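Local coordinates for dihydropteroate synthase (Burkholderia cenocepacia, PDB 2Y5S), which probably catalyses the condensation of para-aminobenzoate with 6-hydroxymethyl-7,8-dihydropterin diphosphate, giving 7,8-dihydropteroate for folate biosynthesis, at residues V185-I190 with A219-R224; P10-R15 with D138-L143. All coordinates share one frame; numbering follows the deposited sequence.

Contact 1: V185-I190 with A219-R224; sequences VAAERI and ARPDGR
R220 reaches from the loop before strand 229-230 to the short 3-10 turn A187-R189 that leads into strand 190-193, so the contact joins two helix-to-strand loops of the TIM barrel, at the N-terminal ends of their strands. Its CB points toward the other loop, and CG stands anti to the carbonyl carbon, beside the backbone N (chi1 -66°). From CG to NE the chain is extended. CG passes A187 CB at 4.4 Å, and CD comes next, 4.1 Å from A187 O. NE approaches that same oxygen to 3.1 Å. At the guanidinium, CZ lies 3.7 Å from E188 CA, which sits over one face of the flat group and is displaced toward its rim. NH1 turns to another part of the chain and bonds to P10 O. NH2 gives the hydrogen bond between the two segments, 2.9 Å to I190 O with an N-H...O angle of 153°. That oxygen lies near the guanidinium plane, while the donor is tilted 26° from the carbonyl plane. Beside the arginine, P221 CD rests against A187 CB at 3.8 Å, an apolar touch at the exposed border. The loop that presents R220 is folded back on itself: a type I turn runs from R220 to G223, and D222 OD1 accepts from R224 N in an Asx turn. The E188 carboxylate plays no direct part, since OE1 remains 6.4 Å from R220 NH1. The buried guanidinium is therefore held by main-chain carbonyls at two of its nitrogens rather than by a carboxylate within this contact, and the dipoles of those carbonyls probably help to stabilise its positive charge.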
loop_
_atom_site.group_PDB
_atom_site.type_symbol
_atom_site.label_atom_id
_atom_site.label_comp_id
_atom_site.label_asym_id
_atom_site.label_seq_id
_atom_site.Cartn_x
_atom_site.Cartn_y
_atom_site.Cartn_z
ATOM N N VAL B 185 23.273 -1.104 -28.613
ATOM C CA VAL B 185 22.101 -1.621 -27.890
ATOM C C VAL B 185 20.875 -0.792 -28.252
ATOM O O VAL B 185 20.904 0.417 -28.097
ATOM C CB VAL B 185 22.314 -1.583 -26.352
ATOM C CG1 VAL B 185 21.008 -1.930 -25.591
ATOM C CG2 VAL B 185 23.444 -2.535 -25.945
ATOM N N ALA B 186 19.811 -1.436 -28.745
ATOM C CA ALA B 186 18.539 -0.743 -28.981
ATOM C C ALA B 186 17.967 -0.201 -27.671
ATOM O O ALA B 186 17.987 -0.880 -26.635
ATOM C CB ALA B 186 17.514 -1.668 -29.663
ATOM N N ALA B 187 17.457 1.028 -27.730
ATOM C CA ALA B 187 16.855 1.706 -26.574
ATOM C C ALA B 187 15.742 0.919 -25.901
ATOM O O ALA B 187 15.556 1.026 -24.684
ATOM C CB ALA B 187 16.320 3.073 -26.987
ATOM N N GLU B 188 15.000 0.140 -26.683
ATOM C CA GLU B 188 13.885 -0.638 -26.137
ATOM C C GLU B 188 14.300 -1.818 -25.224
ATOM O O GLU B 188 13.470 -2.353 -24.494
ATOM C CB GLU B 188 12.942 -1.119 -27.258
ATOM C CG GLU B 188 13.629 -1.682 -28.471
ATOM C CD GLU B 188 13.807 -0.652 -29.610
ATOM O OE1 GLU B 188 14.651 0.269 -29.496
ATOM O OE2 GLU B 188 13.091 -0.779 -30.629
ATOM N N ARG B 189 15.577 -2.205 -25.245
ATOM C CA ARG B 189 16.095 -3.261 -24.359
ATOM C C ARG B 189 16.479 -2.744 -22.973
ATOM O O ARG B 189 16.854 -3.528 -22.099
ATOM C CB ARG B 189 17.339 -3.902 -24.984
ATOM C CG ARG B 189 17.098 -4.705 -26.277
ATOM C CD ARG B 189 18.422 -5.097 -26.916
ATOM N NE ARG B 189 19.210 -5.890 -25.978
ATOM C CZ ARG B 189 20.521 -6.111 -26.035
ATOM N NH1 ARG B 189 21.275 -5.604 -27.007
ATOM N NH2 ARG B 189 21.084 -6.851 -25.079
ATOM N N ILE B 190 16.402 -1.430 -22.774
ATOM C CA ILE B 190 16.950 -0.788 -21.586
ATOM C C ILE B 190 15.853 -0.317 -20.637
ATOM O O ILE B 190 14.897 0.356 -21.035
ATOM C CB ILE B 190 17.855 0.425 -21.963
ATOM C CG1 ILE B 190 19.015 -0.033 -22.875
ATOM C CG2 ILE B 190 18.431 1.097 -20.692
ATOM C CD1 ILE B 190 19.740 1.101 -23.632
ATOM N N ALA B 219 14.855 10.134 -20.949
ATOM C CA ALA B 219 14.031 9.874 -22.139
ATOM C C ALA B 219 14.748 9.002 -23.171
ATOM O O ALA B 219 15.938 9.175 -23.423
ATOM C CB ALA B 219 13.613 11.209 -22.783
ATOM N N ARG B 220 14.006 8.071 -23.768
ATOM C CA ARG B 220 14.461 7.342 -24.950
ATOM C C ARG B 220 14.397 8.304 -26.133
ATOM O O ARG B 220 13.878 9.405 -25.982
ATOM C CB ARG B 220 13.574 6.129 -25.211
ATOM C CG ARG B 220 13.664 5.067 -24.139
ATOM C CD ARG B 220 12.708 3.941 -24.429
ATOM N NE ARG B 220 13.091 2.711 -23.742
ATOM C CZ ARG B 220 12.326 1.622 -23.679
ATOM N NH1 ARG B 220 11.126 1.594 -24.276
ATOM N NH2 ARG B 220 12.774 0.543 -23.031
ATOM N N PRO B 221 14.947 7.914 -27.297
ATOM C CA PRO B 221 14.878 8.789 -28.495
ATOM C C PRO B 221 13.465 9.123 -28.973
ATOM O O PRO B 221 13.227 10.226 -29.475
ATOM C CB PRO B 221 15.627 7.985 -29.555
ATOM C CG PRO B 221 16.632 7.199 -28.766
ATOM C CD PRO B 221 15.935 6.830 -27.478
ATOM N N ASP B 222 12.527 8.193 -28.795
ATOM C CA ASP B 222 11.124 8.439 -29.144
ATOM C C ASP B 222 10.407 9.376 -28.164
ATOM O O ASP B 222 9.201 9.582 -28.288
ATOM C CB ASP B 222 10.348 7.120 -29.249
ATOM C CG ASP B 222 10.226 6.402 -27.908
ATOM O OD1 ASP B 222 10.695 6.952 -26.886
ATOM O OD2 ASP B 222 9.676 5.277 -27.877
ATOM N N GLY B 223 11.129 9.926 -27.187
ATOM C CA GLY B 223 10.545 10.857 -26.213
ATOM C C GLY B 223 9.928 10.208 -24.983
ATOM O O GLY B 223 9.635 10.894 -23.999
ATOM N N ARG B 224 9.709 8.897 -25.024
ATOM C CA ARG B 224 9.197 8.194 -23.862
ATOM C C ARG B 224 10.334 8.014 -22.867
ATOM O O ARG B 224 11.475 7.715 -23.245
ATOM C CB ARG B 224 8.654 6.803 -24.224
ATOM C CG ARG B 224 7.261 6.750 -24.874
ATOM C CD ARG B 224 6.387 5.717 -24.137
ATOM N NE ARG B 224 5.670 4.786 -25.016
ATOM C CZ ARG B 224 4.690 3.974 -24.606
ATOM N NH1 ARG B 224 4.298 3.969 -23.337
ATOM N NH2 ARG B 224 4.098 3.153 -25.470
#

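Contact 2: P10-R15 with D138-L143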
loop_
_atom_site.group_PDB
_atom_site.type_symbol
_atom_site.label_atom_id
_atom_site.label_comp_id
_atom_site.label_asym_id
_atom_site.label_seq_id
_atom_site.Cartn_x
_atom_site.Cartn_y
_atom_site.Cartn_z
ATOM N N PRO B 10 7.552 0.123 -23.337
ATOM C CA PRO B 10 7.835 -1.307 -23.373
ATOM C C PRO B 10 9.315 -1.674 -23.207
ATOM O O PRO B 10 10.213 -0.858 -23.466
ATOM C CB PRO B 10 7.336 -1.733 -24.759
ATOM C CG PRO B 10 7.437 -0.503 -25.584
ATOM C CD PRO B 10 7.095 0.624 -24.646
ATOM N N LEU B 11 9.535 -2.919 -22.789
ATOM C CA LEU B 11 10.865 -3.445 -22.589
ATOM C C LEU B 11 11.088 -4.729 -23.400
ATOM O O LEU B 11 10.435 -5.740 -23.172
ATOM C CB LEU B 11 11.086 -3.719 -21.100
ATOM C CG LEU B 11 12.522 -4.104 -20.714
ATOM C CD1 LEU B 11 13.489 -2.961 -21.038
ATOM C CD2 LEU B 11 12.612 -4.519 -19.206
ATOM N N GLN B 12 12.024 -4.690 -24.334
ATOM C CA GLN B 12 12.467 -5.913 -25.002
ATOM C C GLN B 12 13.291 -6.715 -23.971
ATOM O O GLN B 12 14.237 -6.198 -23.402
ATOM C CB GLN B 12 13.253 -5.556 -26.249
ATOM C CG GLN B 12 13.903 -6.712 -26.967
ATOM C CD GLN B 12 12.911 -7.753 -27.418
ATOM O OE1 GLN B 12 11.857 -7.425 -27.973
ATOM N NE2 GLN B 12 13.242 -9.028 -27.181
ATOM N N CYS B 13 12.895 -7.957 -23.709
ATOM C CA CYS B 13 13.412 -8.691 -22.565
ATOM C C CYS B 13 13.727 -10.121 -22.945
ATOM O O CYS B 13 13.104 -11.066 -22.471
ATOM C CB CYS B 13 12.419 -8.625 -21.399
ATOM S SG CYS B 13 13.082 -9.155 -19.823
ATOM N N GLY B 14 14.713 -10.259 -23.822
ATOM C CA GLY B 14 15.161 -11.564 -24.282
ATOM C C GLY B 14 14.069 -12.268 -25.062
ATOM O O GLY B 14 13.689 -11.814 -26.129
ATOM N N ARG B 15 13.559 -13.373 -24.523
ATOM C CA ARG B 15 12.500 -14.129 -25.202
ATOM C C ARG B 15 11.174 -13.378 -25.188
ATOM O O ARG B 15 10.270 -13.741 -25.911
ATOM C CB ARG B 15 12.267 -15.490 -24.530
ATOM C CG ARG B 15 13.360 -16.511 -24.709
ATOM C CD ARG B 15 13.082 -17.720 -23.824
ATOM N NE ARG B 15 13.282 -17.422 -22.395
ATOM C CZ ARG B 15 12.938 -18.239 -21.398
ATOM N NH1 ARG B 15 12.342 -19.403 -21.647
ATOM N NH2 ARG B 15 13.176 -17.887 -20.139
ATOM N N ASP B 138 25.275 -7.619 -27.829
ATOM C CA ASP B 138 24.602 -8.482 -28.803
ATOM C C ASP B 138 23.297 -9.066 -28.251
ATOM O O ASP B 138 23.161 -9.311 -27.051
ATOM C CB ASP B 138 25.523 -9.628 -29.239
ATOM C CG ASP B 138 26.639 -9.171 -30.167
ATOM O OD1 ASP B 138 26.672 -7.989 -30.589
ATOM O OD2 ASP B 138 27.487 -10.019 -30.510
ATOM N N GLY B 139 22.338 -9.274 -29.139
ATOM C CA GLY B 139 21.161 -10.049 -28.818
ATOM C C GLY B 139 20.035 -9.154 -28.359
ATOM O O GLY B 139 20.023 -7.954 -28.648
ATOM N N ASN B 140 19.096 -9.750 -27.637
ATOM C CA ASN B 140 17.858 -9.087 -27.276
ATOM C C ASN B 140 17.520 -9.024 -25.801
ATOM O O ASN B 140 16.398 -8.692 -25.450
ATOM C CB ASN B 140 16.699 -9.747 -28.017
ATOM C CG ASN B 140 16.265 -8.933 -29.175
ATOM O OD1 ASN B 140 15.324 -8.145 -29.056
ATOM N ND2 ASN B 140 16.994 -9.029 -30.283
ATOM N N SER B 141 18.480 -9.334 -24.942
ATOM C CA SER B 141 18.218 -9.339 -23.511
ATOM C C SER B 141 17.790 -7.949 -23.053
ATOM O O SER B 141 18.236 -6.933 -23.592
ATOM C CB SER B 141 19.442 -9.792 -22.723
ATOM O OG SER B 141 20.583 -9.014 -23.038
ATOM N N GLY B 142 16.902 -7.922 -22.073
ATOM C CA GLY B 142 16.648 -6.708 -21.322
ATOM C C GLY B 142 17.869 -6.374 -20.477
ATOM O O GLY B 142 18.655 -7.258 -20.105
ATOM N N LEU B 143 18.033 -5.090 -20.188
ATOM C CA LEU B 143 19.158 -4.613 -19.407
ATOM C C LEU B 143 18.679 -3.559 -18.445
ATOM O O LEU B 143 18.116 -2.543 -18.871
ATOM C CB LEU B 143 20.219 -4.001 -20.315
ATOM C CG LEU B 143 20.788 -4.855 -21.451
ATOM C CD1 LEU B 143 21.624 -3.988 -22.393
ATOM C CD2 LEU B 143 21.616 -5.981 -20.863
#
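N140 and Q12 meet where the N-terminal beta hairpin (strands 11-13 and 16-18) lies against the start of barrel strand 142-146, as in the TIM barrels of the dihydropteroate synthase family. The Q12 side chain leaves its strand with CG anti to the backbone N (chi1 174°) and then bends at chi2, which carries CD close to N140 OD1. As modelled, the two amide planes stand 88° apart. N140 OD1 is 2.9 Å from Q12 NE2, but the angle is too poor for a hydrogen bond, and an equally short approach of OD1 to Q12 CG makes the detailed fit of these amides, their relative tilt included, doubtful. The backbone of N140 gives firmer evidence: its O accepts from G14 N at 2.8 Å. The donor stands above the carbonyl plane, 44° out of it. S141 follows with CB pointing away from the hairpin, while its CA lies 3.6 Å from G14 N and its O serves R189 NE elsewhere in the chain. G142, where the strand begins, has its N 3.6 Å from C13 CA; its main chain also bonds to D119 and I121, tying it to the neighbouring strand 120-123. Beyond it L143 points its CB away from the hairpin, its side chain packing on I121 and F127. At G142 the approach is main chain to main chain: its CA comes to 3.2 Å from Q12 O.

Contact 1 and contact 2 lie 12 Å apart, centre to centre, on the same side of the chain's centre, and two polar bridges join them directly. R189 O of 185-190 meets L143 N of 138-143 at 2.7 Å, a probable hydrogen bond from strand 142-146 to the turn just ahead of its parallel neighbour 190-193. R220 NH1 reaches P10 O, also at 2.7 Å, so the arginine also holds the residue just ahead of the hairpin's first strand. Packing adds E188 O against L11 CD1. Neither contact borders the product: the bound 7,8-dihydropteroate is about 11 Å from the I190 side chain and about 12 Å from G142.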